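3-oxoacyl-[acyl-carrier-protein] reductase (Sinorhizobium meliloti, PDB 3U9L) probably reduces 3-oxoacyl groups carried on acyl carrier protein, using NADPH, as a member of the short-chain dehydrogenase/reductase family. Local coordinates at residues L9-S14 and L64-Q69; G96-G101 and A158-A163; L141-S146 and I183-I188. One frame throughout, in Å; residues are numbered along the deposited sequence.

Interaction 1 (L9-S14 and L64-Q69); sequences LITGAS and LELDVQ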
ATOM      1  N   LEU A   9      18.974 -14.468   7.399  1.00 18.84           N
ATOM      2  CA  LEU A   9      18.794 -14.419   5.954  1.00 18.99           C
ATOM      3  C   LEU A   9      18.338 -13.014   5.580  1.00 20.82           C
ATOM      4  O   LEU A   9      17.367 -12.506   6.178  1.00 19.26           O
ATOM      5  CB  LEU A   9      17.760 -15.428   5.504  1.00 19.67           C
ATOM      6  CG  LEU A   9      17.207 -15.254   4.077  1.00 21.72           C
ATOM      7  CD1 LEU A   9      18.297 -15.404   2.951  1.00 19.99           C
ATOM      8  CD2 LEU A   9      16.058 -16.286   3.881  1.00 19.14           C
ATOM      9  N   ILE A  10      19.031 -12.385   4.620  1.00 18.79           N
ATOM     10  CA  ILE A  10      18.648 -11.086   4.062  1.00 20.35           C
ATOM     11  C   ILE A  10      18.374 -11.232   2.572  1.00 22.15           C
ATOM     12  O   ILE A  10      19.189 -11.814   1.834  1.00 22.30           O
ATOM     13  CB  ILE A  10      19.784 -10.106   4.181  1.00 21.60           C
ATOM     14  CG1 ILE A  10      20.426 -10.272   5.540  1.00 22.76           C
ATOM     15  CG2 ILE A  10      19.337  -8.648   3.881  1.00 21.46           C
ATOM     16  CD1 ILE A  10      21.698  -9.518   5.637  1.00 24.49           C
ATOM     17  N   THR A  11      17.243 -10.709   2.121  1.00 20.21           N
ATOM     18  CA  THR A  11      16.920 -10.732   0.705  1.00 21.13           C
ATOM     19  C   THR A  11      17.428  -9.457  -0.016  1.00 23.44           C
ATOM     20  O   THR A  11      17.689  -8.418   0.612  1.00 23.28           O
ATOM     21  CB  THR A  11      15.420 -10.981   0.445  1.00 21.77           C
ATOM     22  OG1 THR A  11      14.652  -9.894   0.972  1.00 20.29           O
ATOM     23  CG2 THR A  11      14.973 -12.323   1.106  1.00 21.62           C
ATOM     24  N   GLY A  12      17.616  -9.578  -1.323  1.00 23.64           N
ATOM     25  CA  GLY A  12      18.032  -8.448  -2.151  1.00 26.71           C
ATOM     26  C   GLY A  12      19.300  -7.822  -1.617  1.00 26.57           C
ATOM     27  O   GLY A  12      19.409  -6.604  -1.547  1.00 27.84           O
ATOM     28  N   ALA A  13      20.251  -8.658  -1.227  1.00 25.51           N
ATOM     29  CA  ALA A  13      21.484  -8.182  -0.601  1.00 25.94           C
ATOM     30  C   ALA A  13      22.663  -7.916  -1.548  1.00 28.32           C
ATOM     31  O   ALA A  13      23.792  -7.840  -1.076  1.00 27.15           O
ATOM     32  CB  ALA A  13      21.920  -9.113   0.441  1.00 24.95           C
ATOM     33  N   SER A  14      22.414  -7.773  -2.851  1.00 27.96           N
ATOM     34  CA  SER A  14      23.521  -7.596  -3.799  1.00 31.55           C
ATOM     35  C   SER A  14      24.285  -6.301  -3.611  1.00 32.27           C
ATOM     36  O   SER A  14      25.470  -6.243  -3.876  1.00 32.43           O
ATOM     37  CB  SER A  14      23.053  -7.700  -5.251  1.00 32.69           C
ATOM     38  OG  SER A  14      22.008  -6.802  -5.504  1.00 33.92           O
ATOM     39  N   LEU A  64      23.896 -16.629  -1.487  1.00 27.15           N
ATOM     40  CA  LEU A  64      22.940 -17.668  -1.737  1.00 29.44           C
ATOM     41  C   LEU A  64      22.078 -17.159  -2.861  1.00 29.80           C
ATOM     42  O   LEU A  64      21.662 -16.032  -2.831  1.00 27.86           O
ATOM     43  CB  LEU A  64      22.102 -17.886  -0.437  1.00 28.29           C
ATOM     44  CG  LEU A  64      20.821 -18.694  -0.461  1.00 31.32           C
ATOM     45  CD1 LEU A  64      21.122 -20.139  -0.896  1.00 33.14           C
ATOM     46  CD2 LEU A  64      20.172 -18.683   0.932  1.00 26.89           C
ATOM     47  N   GLU A  65      21.806 -17.990  -3.850  1.00 30.46           N
ATOM     48  CA  GLU A  65      20.911 -17.604  -4.911  1.00 31.39           C
ATOM     49  C   GLU A  65      19.444 -17.677  -4.440  1.00 31.65           C
ATOM     50  O   GLU A  65      18.956 -18.745  -4.011  1.00 30.14           O
ATOM     51  CB  GLU A  65      21.125 -18.556  -6.084  1.00 34.53           C
ATOM     52  CG  GLU A  65      19.950 -18.714  -6.980  1.00 35.58           C
ATOM     53  CD  GLU A  65      20.032 -17.841  -8.190  1.00 38.22           C
ATOM     54  OE1 GLU A  65      21.171 -17.514  -8.619  1.00 41.61           O
ATOM     55  OE2 GLU A  65      18.967 -17.464  -8.731  1.00 39.68           O
ATOM     56  N   LEU A  66      18.732 -16.564  -4.557  1.00 29.26           N
ATOM     57  CA  LEU A  66      17.328 -16.533  -4.129  1.00 28.76           C
ATOM     58  C   LEU A  66      16.624 -15.453  -4.924  1.00 29.15           C
ATOM     59  O   LEU A  66      16.849 -14.248  -4.737  1.00 28.69           O
ATOM     60  CB  LEU A  66      17.222 -16.314  -2.610  1.00 26.62           C
ATOM     61  CG  LEU A  66      15.861 -16.449  -1.901  1.00 27.48           C
ATOM     62  CD1 LEU A  66      15.977 -16.429  -0.358  1.00 24.87           C
ATOM     63  CD2 LEU A  66      14.963 -15.342  -2.382  1.00 28.40           C
ATOM     64  N   ASP A  67      15.815 -15.899  -5.865  1.00 28.84           N
ATOM     65  CA  ASP A  67      15.074 -15.007  -6.724  1.00 28.36           C
ATOM     66  C   ASP A  67      13.684 -14.842  -6.106  1.00 28.96           C
ATOM     67  O   ASP A  67      12.884 -15.758  -6.183  1.00 27.41           O
ATOM     68  CB  ASP A  67      14.917 -15.681  -8.068  1.00 28.09           C
ATOM     69  CG  ASP A  67      14.119 -14.856  -9.043  1.00 31.87           C
ATOM     70  OD1 ASP A  67      13.601 -13.762  -8.690  1.00 31.85           O
ATOM     71  OD2 ASP A  67      14.051 -15.278 -10.213  1.00 36.43           O
ATOM     72  N   VAL A  68      13.371 -13.674  -5.546  1.00 27.97           N
ATOM     73  CA  VAL A  68      12.148 -13.563  -4.757  1.00 27.09           C
ATOM     74  C   VAL A  68      10.929 -13.556  -5.643  1.00 27.55           C
ATOM     75  O   VAL A  68       9.809 -13.568  -5.146  1.00 26.62           O
ATOM     76  CB  VAL A  68      12.109 -12.285  -3.930  1.00 25.80           C
ATOM     77  CG1 VAL A  68      13.151 -12.334  -2.829  1.00 25.19           C
ATOM     78  CG2 VAL A  68      12.306 -11.033  -4.877  1.00 27.08           C
ATOM     79  N   GLN A  69      11.127 -13.498  -6.956  1.00 28.69           N
ATOM     80  CA  GLN A  69       9.994 -13.517  -7.874  1.00 26.58           C
ATOM     81  C   GLN A  69       9.648 -14.977  -8.238  1.00 27.74           C
ATOM     82  O   GLN A  69       8.661 -15.228  -8.926  1.00 26.55           O
ATOM     83  CB  GLN A  69      10.259 -12.644  -9.114  1.00 29.39           C
ATOM     84  CG  GLN A  69      10.080 -11.157  -8.855  1.00 28.41           C
ATOM     85  CD  GLN A  69      10.460 -10.239 -10.032  1.00 32.20           C
ATOM     86  OE1 GLN A  69       9.587  -9.603 -10.649  1.00 31.61           O
ATOM     87  NE2 GLN A  69      11.752 -10.134 -10.326  1.00 35.86           N
TER
HETATM   88  O   HOH W   1      17.096 -12.507  -2.334  1.00 25.76           O
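At the opening of the glycine-rich TGxxxGxG turn of the Rossmann fold, T11 and the preceding L9 pack against the chain that runs out of strand 61-65. In relatives the cofactor binds at the C-terminal ends of these strands, and the turn after strand 7-10 probably serves it here too. L9 has CG anti to its amide nitrogen (chi1 165°), and with this its CD1 reaches two leucine methyls beyond strand 31-36: L64 CD2 at 4.3 Å and L66 CD1 at 4.2 Å. Farther along, T11 leans its CB on V68 CG1 at 4.2 Å, while its CG2 only grazes L66 CD1. The T11 hydroxyl is turned to other work, since OG1 takes the amide protons of both N94 and A95.

No direct hydrogen bond joins the segments; a water does it instead. It accepts from G12 N at 3.1 Å and donates to L66 O at 3.0 Å, tying the glycine turn to the neighbouring loop. That loop is shaped by an Asx turn, in which Q69 N reaches D67 OD1 from above the carboxylate plane at 3.0 Å.

L9 also presses on I78 and L66 on A77, both of helix 71-85, which covers this face of the sheet, while V68 rests on S121 and V125 of helix 108-136; strand 31-36 runs between the two strands that the leucines bridge.

Interaction 2 (G96-G101 and A158-A163); sequences GHMVFG and APYFAA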
ATOM      1  N   GLY A  96      13.867  -4.918  -3.061  1.00 30.45           N
ATOM      2  CA  GLY A  96      13.062  -3.765  -3.454  1.00 30.41           C
ATOM      3  C   GLY A  96      13.493  -3.181  -4.794  1.00 33.39           C
ATOM      4  O   GLY A  96      14.479  -3.630  -5.396  1.00 38.46           O
ATOM      5  N   HIS A  97      12.761  -2.202  -5.299  1.00 32.52           N
ATOM      6  CA  HIS A  97      13.082  -1.628  -6.624  1.00 33.90           C
ATOM      7  C   HIS A  97      12.107  -0.495  -6.859  1.00 33.25           C
ATOM      8  O   HIS A  97      10.896  -0.697  -6.633  1.00 29.41           O
ATOM      9  CB  HIS A  97      12.876  -2.656  -7.765  1.00 33.30           C
ATOM     10  CG  HIS A  97      13.044  -2.081  -9.147  1.00 33.94           C
ATOM     11  ND1 HIS A  97      12.028  -2.074 -10.091  1.00 34.64           N
ATOM     12  CD2 HIS A  97      14.108  -1.478  -9.746  1.00 35.02           C
ATOM     13  CE1 HIS A  97      12.454  -1.490 -11.204  1.00 32.03           C
ATOM     14  NE2 HIS A  97      13.716  -1.123 -11.016  1.00 34.63           N
HETATM   15  N   MSE A  98      12.642   0.656  -7.286  1.00 27.94           N
HETATM   16  CA  MSE A  98      11.865   1.858  -7.476  1.00 31.76           C
HETATM   17  C   MSE A  98      11.790   2.397  -8.940  1.00 31.38           C
HETATM   18  O   MSE A  98      12.486   1.887  -9.828  1.00 31.03           O
HETATM   19  CB  MSE A  98      12.363   2.934  -6.503  1.00 32.20           C
HETATM   20  CG  MSE A  98      13.442   3.875  -6.938  1.00 34.94           C
HETATM   21 SE   MSE A  98      14.011   4.647  -5.134  1.00 73.01          SE
HETATM   22  CE  MSE A  98      14.134   6.589  -5.584  1.00 36.92           C
ATOM     23  N   VAL A  99      10.932   3.399  -9.164  1.00 28.39           N
ATOM     24  CA  VAL A  99      10.695   3.957 -10.508  1.00 25.85           C
ATOM     25  C   VAL A  99      10.367   5.427 -10.377  1.00 24.63           C
ATOM     26  O   VAL A  99      10.001   5.883  -9.285  1.00 23.84           O
ATOM     27  CB  VAL A  99       9.525   3.275 -11.233  1.00 25.79           C
ATOM     28  CG1 VAL A  99       9.765   1.760 -11.403  1.00 26.91           C
ATOM     29  CG2 VAL A  99       8.252   3.504 -10.481  1.00 23.19           C
ATOM     30  N   PHE A 100      10.448   6.151 -11.487  1.00 21.43           N
ATOM     31  CA  PHE A 100      10.196   7.582 -11.475  1.00 22.19           C
ATOM     32  C   PHE A 100       9.446   8.021 -12.720  1.00 21.63           C
ATOM     33  O   PHE A 100       9.830   7.665 -13.835  1.00 20.65           O
ATOM     34  CB  PHE A 100      11.526   8.365 -11.447  1.00 21.21           C
ATOM     35  CG  PHE A 100      11.350   9.847 -11.210  1.00 20.58           C
ATOM     36  CD1 PHE A 100      11.231  10.343  -9.913  1.00 20.32           C
ATOM     37  CD2 PHE A 100      11.358  10.760 -12.269  1.00 21.17           C
ATOM     38  CE1 PHE A 100      11.096  11.707  -9.655  1.00 19.79           C
ATOM     39  CE2 PHE A 100      11.218  12.141 -12.022  1.00 20.43           C
ATOM     40  CZ  PHE A 100      11.107  12.611 -10.718  1.00 19.78           C
ATOM     41  N   GLY A 101       8.404   8.828 -12.527  1.00 19.33           N
ATOM     42  CA  GLY A 101       7.603   9.280 -13.656  1.00 19.78           C
ATOM     43  C   GLY A 101       6.178   9.576 -13.216  1.00 19.71           C
ATOM     44  O   GLY A 101       5.755   9.174 -12.098  1.00 18.66           O
ATOM     45  N   ALA A 158       4.766   7.020  -7.820  1.00 18.44           N
ATOM     46  CA  ALA A 158       3.543   6.360  -7.297  1.00 17.33           C
ATOM     47  C   ALA A 158       3.580   4.840  -7.250  1.00 18.07           C
ATOM     48  O   ALA A 158       3.276   4.269  -6.229  1.00 17.67           O
ATOM     49  CB  ALA A 158       2.251   6.873  -7.936  1.00 17.18           C
ATOM     50  N   PRO A 159       3.968   4.162  -8.346  1.00 19.55           N
ATOM     51  CA  PRO A 159       3.914   2.692  -8.233  1.00 18.79           C
ATOM     52  C   PRO A 159       4.849   2.126  -7.151  1.00 19.06           C
ATOM     53  O   PRO A 159       4.598   1.054  -6.601  1.00 18.99           O
ATOM     54  CB  PRO A 159       4.427   2.208  -9.601  1.00 18.91           C
ATOM     55  CG  PRO A 159       4.378   3.425 -10.521  1.00 19.98           C
ATOM     56  CD  PRO A 159       4.628   4.602  -9.596  1.00 20.34           C
ATOM     57  N   TYR A 160       5.948   2.817  -6.901  1.00 17.44           N
ATOM     58  CA  TYR A 160       6.899   2.451  -5.886  1.00 19.11           C
ATOM     59  C   TYR A 160       6.385   2.750  -4.464  1.00 18.64           C
ATOM     60  O   TYR A 160       6.369   1.872  -3.616  1.00 18.15           O
ATOM     61  CB  TYR A 160       8.245   3.158  -6.126  1.00 20.45           C
ATOM     62  CG  TYR A 160       9.218   2.925  -5.012  1.00 22.86           C
ATOM     63  CD1 TYR A 160       9.693   1.632  -4.723  1.00 24.89           C
ATOM     64  CD2 TYR A 160       9.633   3.967  -4.207  1.00 22.72           C
ATOM     65  CE1 TYR A 160      10.567   1.400  -3.683  1.00 25.23           C
ATOM     66  CE2 TYR A 160      10.516   3.760  -3.184  1.00 25.74           C
ATOM     67  CZ  TYR A 160      10.978   2.471  -2.911  1.00 27.63           C
ATOM     68  OH  TYR A 160      11.855   2.288  -1.852  1.00 27.73           O
ATOM     69  N   PHE A 161       6.020   3.992  -4.208  1.00 17.91           N
ATOM     70  CA  PHE A 161       5.464   4.408  -2.928  1.00 17.35           C
ATOM     71  C   PHE A 161       4.205   3.594  -2.576  1.00 18.43           C
ATOM     72  O   PHE A 161       4.017   3.293  -1.436  1.00 16.48           O
ATOM     73  CB  PHE A 161       5.124   5.909  -2.939  1.00 18.10           C
ATOM     74  CG  PHE A 161       6.361   6.841  -2.895  1.00 20.15           C
ATOM     75  CD1 PHE A 161       7.610   6.337  -2.635  1.00 19.70           C
ATOM     76  CD2 PHE A 161       6.214   8.221  -3.064  1.00 20.34           C
ATOM     77  CE1 PHE A 161       8.734   7.181  -2.563  1.00 22.14           C
ATOM     78  CE2 PHE A 161       7.331   9.081  -2.996  1.00 21.26           C
ATOM     79  CZ  PHE A 161       8.578   8.552  -2.728  1.00 19.78           C
ATOM     80  N   ALA A 162       3.325   3.310  -3.551  1.00 17.09           N
ATOM     81  CA  ALA A 162       2.184   2.423  -3.314  1.00 16.07           C
ATOM     82  C   ALA A 162       2.649   1.060  -2.773  1.00 16.10           C
ATOM     83  O   ALA A 162       2.120   0.525  -1.784  1.00 16.27           O
ATOM     84  CB  ALA A 162       1.436   2.202  -4.622  1.00 16.00           C
ATOM     85  N   ALA A 163       3.582   0.438  -3.474  1.00 16.31           N
ATOM     86  CA  ALA A 163       4.046  -0.878  -3.073  1.00 15.94           C
ATOM     87  C   ALA A 163       4.670  -0.823  -1.689  1.00 17.72           C
ATOM     88  O   ALA A 163       4.454  -1.711  -0.884  1.00 17.99           O
ATOM     89  CB  ALA A 163       4.991  -1.452  -4.073  1.00 16.81           C
TER
HETATM   90  O   HOH W   2       4.087   8.609 -10.100  1.00 17.93           O
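The YxxxK signature of short-chain dehydrogenases begins in the first turn of helix 158-179, and its tyrosine, Y160, lies beneath M98 of the loop that follows strand 90-93. M98, modelled as selenomethionine, sets CB almost over the middle of the ring, 3.4 Å from the centroid and 11° off the normal, a close CH-pi contact. Its selenium hangs at a slant over the same ring, 4.5 Å from the centroid, in a Met-aromatic contact. The ring gets there because chi1 of Y160 (174°) swings CG opposite the amide nitrogen, out from the helix toward the loop. H97 O approaches Y160 CD1 to 3.2 Å at an oblique angle, and the same carbonyl accepts a hydrogen bond from N118 ND2.

Y160 and the lysine of the motif, one helical turn later, stand at the positions that in relatives form the catalytic tyrosine-lysine pair, so the loop borders what is probably the active-site cleft. A leucine in place of Y160 would probably leave M98 CB and selenium without an aromatic face to rest on and the loop freer to shift.

Next to the ring, V99 CG2 sits on the ring of P159, 3.9 Å from CG, with F106 against both. At the helix start a water links G101 O, at 2.7 Å, to A158 N, at 2.9 Å. A158 and F161 also pack on Q173 of the second subunit.

Interaction 3 (L141-S146 and I183-I188); sequences LIWISS and IETSII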
ATOM      1  N   LEU A 141      11.540 -10.983  12.609  1.00 20.43           N
ATOM      2  CA  LEU A 141      11.377 -10.443  11.271  1.00 19.40           C
ATOM      3  C   LEU A 141      11.765  -8.990  11.315  1.00 19.82           C
ATOM      4  O   LEU A 141      11.285  -8.208  12.180  1.00 19.64           O
ATOM      5  CB  LEU A 141       9.906 -10.527  10.794  1.00 20.72           C
ATOM      6  CG  LEU A 141       9.508 -11.723   9.957  1.00 20.32           C
ATOM      7  CD1 LEU A 141       9.931 -12.972  10.811  1.00 22.26           C
ATOM      8  CD2 LEU A 141       8.034 -11.711   9.722  1.00 18.02           C
ATOM      9  N   ILE A 142      12.611  -8.604  10.373  1.00 17.13           N
ATOM     10  CA  ILE A 142      12.937  -7.197  10.210  1.00 17.46           C
ATOM     11  C   ILE A 142      12.516  -6.817   8.807  1.00 18.34           C
ATOM     12  O   ILE A 142      12.895  -7.472   7.822  1.00 18.89           O
ATOM     13  CB  ILE A 142      14.492  -6.955  10.413  1.00 18.42           C
ATOM     14  CG1 ILE A 142      14.947  -7.411  11.804  1.00 19.27           C
ATOM     15  CG2 ILE A 142      14.879  -5.516  10.162  1.00 19.15           C
ATOM     16  CD1 ILE A 142      16.422  -7.156  12.085  1.00 20.73           C
ATOM     17  N   TRP A 143      11.760  -5.734   8.682  1.00 16.46           N
ATOM     18  CA  TRP A 143      11.335  -5.296   7.360  1.00 16.71           C
ATOM     19  C   TRP A 143      12.025  -3.973   7.095  1.00 16.63           C
ATOM     20  O   TRP A 143      12.103  -3.119   7.991  1.00 16.68           O
ATOM     21  CB  TRP A 143       9.811  -5.077   7.383  1.00 15.40           C
ATOM     22  CG  TRP A 143       8.974  -6.301   7.739  1.00 15.52           C
ATOM     23  CD1 TRP A 143       8.830  -6.884   8.996  1.00 16.05           C
ATOM     24  CD2 TRP A 143       8.146  -7.054   6.850  1.00 15.81           C
ATOM     25  NE1 TRP A 143       7.937  -7.968   8.924  1.00 16.07           N
ATOM     26  CE2 TRP A 143       7.500  -8.079   7.629  1.00 17.48           C
ATOM     27  CE3 TRP A 143       7.860  -6.963   5.479  1.00 17.14           C
ATOM     28  CZ2 TRP A 143       6.619  -8.996   7.052  1.00 15.74           C
ATOM     29  CZ3 TRP A 143       6.959  -7.838   4.934  1.00 16.58           C
ATOM     30  CH2 TRP A 143       6.367  -8.854   5.703  1.00 15.61           C
ATOM     31  N   ILE A 144      12.529  -3.774   5.889  1.00 17.27           N
ATOM     32  CA  ILE A 144      13.058  -2.447   5.515  1.00 17.54           C
ATOM     33  C   ILE A 144      11.940  -1.755   4.837  1.00 18.74           C
ATOM     34  O   ILE A 144      11.526  -2.121   3.724  1.00 20.43           O
ATOM     35  CB  ILE A 144      14.269  -2.507   4.556  1.00 20.60           C
ATOM     36  CG1 ILE A 144      15.303  -3.501   5.048  1.00 20.28           C
ATOM     37  CG2 ILE A 144      14.840  -1.062   4.280  1.00 21.72           C
ATOM     38  CD1 ILE A 144      15.747  -3.255   6.440  1.00 21.46           C
ATOM     39  N   SER A 145      11.403  -0.758   5.511  1.00 18.60           N
ATOM     40  CA  SER A 145      10.234  -0.107   5.034  1.00 18.45           C
ATOM     41  C   SER A 145      10.772   1.165   4.361  1.00 21.76           C
ATOM     42  O   SER A 145      11.865   1.131   3.786  1.00 20.01           O
ATOM     43  CB  SER A 145       9.347   0.239   6.219  1.00 18.56           C
ATOM     44  OG  SER A 145       8.128   0.790   5.818  1.00 20.18           O
ATOM     45  N   SER A 146      10.031   2.268   4.477  1.00 19.72           N
ATOM     46  CA  SER A 146      10.381   3.495   3.787  1.00 21.73           C
ATOM     47  C   SER A 146       9.745   4.695   4.484  1.00 20.60           C
ATOM     48  O   SER A 146       8.561   4.687   4.779  1.00 21.29           O
ATOM     49  CB  SER A 146       9.856   3.385   2.345  1.00 22.94           C
ATOM     50  OG  SER A 146      10.096   4.547   1.618  1.00 25.78           O
ATOM     51  N   ILE A 183       7.154 -14.822  17.744  1.00 20.46           N
ATOM     52  CA  ILE A 183       7.966 -14.161  16.734  1.00 21.34           C
ATOM     53  C   ILE A 183       7.901 -12.621  16.845  1.00 21.87           C
ATOM     54  O   ILE A 183       6.829 -12.028  16.905  1.00 19.31           O
ATOM     55  CB  ILE A 183       7.644 -14.665  15.331  1.00 20.58           C
ATOM     56  CG1 ILE A 183       8.063 -16.148  15.238  1.00 22.82           C
ATOM     57  CG2 ILE A 183       8.364 -13.852  14.229  1.00 21.19           C
ATOM     58  CD1 ILE A 183       7.355 -16.830  14.035  1.00 22.64           C
ATOM     59  N   GLU A 184       9.073 -12.021  16.921  1.00 20.28           N
ATOM     60  CA  GLU A 184       9.219 -10.598  17.133  1.00 22.60           C
ATOM     61  C   GLU A 184       9.304  -9.888  15.778  1.00 21.76           C
ATOM     62  O   GLU A 184       9.698 -10.497  14.783  1.00 19.88           O
ATOM     63  CB  GLU A 184      10.499 -10.344  17.918  1.00 24.94           C
ATOM     64  CG  GLU A 184      10.452  -9.071  18.767  1.00 29.93           C
ATOM     65  CD  GLU A 184      11.550  -9.031  19.863  1.00 33.28           C
ATOM     66  OE1 GLU A 184      12.210 -10.112  20.045  1.00 32.19           O
ATOM     67  OE2 GLU A 184      11.710  -7.930  20.524  1.00 31.25           O
ATOM     68  N   THR A 185       8.988  -8.598  15.759  1.00 20.81           N
ATOM     69  CA  THR A 185       9.056  -7.792  14.547  1.00 19.84           C
ATOM     70  C   THR A 185       9.737  -6.469  14.838  1.00 21.45           C
ATOM     71  O   THR A 185       9.465  -5.819  15.872  1.00 21.40           O
ATOM     72  CB  THR A 185       7.664  -7.436  14.035  1.00 19.77           C
ATOM     73  OG1 THR A 185       6.992  -8.627  13.604  1.00 20.05           O
ATOM     74  CG2 THR A 185       7.759  -6.482  12.825  1.00 17.66           C
ATOM     75  N   SER A 186      10.588  -6.041  13.917  1.00 18.66           N
ATOM     76  CA  SER A 186      11.135  -4.715  13.987  1.00 17.65           C
ATOM     77  C   SER A 186      11.162  -4.142  12.552  1.00 19.10           C
ATOM     78  O   SER A 186      11.523  -4.855  11.587  1.00 18.25           O
ATOM     79  CB  SER A 186      12.519  -4.767  14.686  1.00 20.11           C
ATOM     80  OG  SER A 186      13.071  -3.460  14.683  1.00 26.95           O
ATOM     81  N   ILE A 187      10.731  -2.882  12.386  1.00 15.98           N
ATOM     82  CA  ILE A 187      10.613  -2.301  11.086  1.00 15.73           C
ATOM     83  C   ILE A 187      11.592  -1.115  10.997  1.00 18.25           C
ATOM     84  O   ILE A 187      11.587  -0.207  11.819  1.00 17.95           O
ATOM     85  CB  ILE A 187       9.198  -1.768  10.794  1.00 17.19           C
ATOM     86  CG1 ILE A 187       8.148  -2.911  10.917  1.00 16.69           C
ATOM     87  CG2 ILE A 187       9.194  -1.128   9.388  1.00 16.74           C
ATOM     88  CD1 ILE A 187       6.639  -2.573  10.778  1.00 17.16           C
ATOM     89  N   ILE A 188      12.446  -1.157  10.002  1.00 16.75           N
ATOM     90  CA  ILE A 188      13.410  -0.100   9.784  1.00 18.43           C
ATOM     91  C   ILE A 188      12.791   0.855   8.769  1.00 17.31           C
ATOM     92  O   ILE A 188      12.293   0.448   7.708  1.00 16.57           O
ATOM     93  CB  ILE A 188      14.746  -0.668   9.231  1.00 17.82           C
ATOM     94  CG1 ILE A 188      15.239  -1.911  10.049  1.00 18.18           C
ATOM     95  CG2 ILE A 188      15.776   0.428   9.107  1.00 17.99           C
ATOM     96  CD1 ILE A 188      15.374  -1.723  11.587  1.00 18.88           C
TER
HETATM   97  O   HOH W   3       6.150  -8.765  10.938  1.00 18.18           O
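Strands 139-144 and 183-190 run parallel in the Rossmann sheet, between strands 90-93 and 262-265, pairing L141 with T185, I142 with S186, W143 with I187 and I144 with I188; the short segments are 17° from true parallel.

Five backbone hydrogen bonds stitch them. L141 N gives to E184 O, S186 N to L141 O, W143 N to S186 O, I188 N to W143 O and, beyond the strand, S145 N to I188 O at 2.7 Å. Carbonyls in the middle do double duty: S186 O also receives the CA-H of I142, at 3.1 Å from CA, and L141 O that of T185.

The apolar contacts divide by face. I142 and I188 meet on one, CG2 to CG1 at 3.6 Å, and I144 lies beside I188 pointing the same way, its CD1 on I188 CG1 at 3.9 Å; helix 242-252 closes over this side. On the other, L141 CD1 touches I183 CG2, and I187 CG2 is pressed tightly on S145 CB at 3.5 Å. W143 turns CG away from its own carbonyl carbon (chi1 -60°), which brings CD1 to T185 CG2 at 4.0 Å; H93 stacks on the indole. Helix 158-179, the beta-alpha-beta crossover, lies against W143, T185 and I187.

One polar contact is mediated by water: W143 NE1 donates to it at 2.8 Å, and it donates to T185 OG1. S145 OG and S186 OG look elsewhere, to D168 OD2 and P260 O; K164 NZ gives to I144 O.

With every touching residue buried, the backbone bonds satisfy peptide groups inside the core, while the water lets the indole N-H and the threonine oxygen find partners without meeting each other directly.

In the fold
All three contacts belong to one Rossmann fold built on a parallel sheet. Along the chain, interaction 1 closes before the others open, whereas interactions 2 and 3 interleave: helix 158-179, which supplies half of interaction 2, is the crossover between the strands of interaction 3. Interactions 1 and 3 share the sheet, with centres 16 Å apart; interaction 2 stands off the strand ends, 19 Å from the first and 20 Å from the third, centre to centre, although its nearest atoms come within about 4 Å of interaction 3. That crossover bears the YxxxK motif; the glycine-rich turn follows strand 7-10, with strand 90-93 between it and 139-144, consistent with cofactor and substrate meeting there.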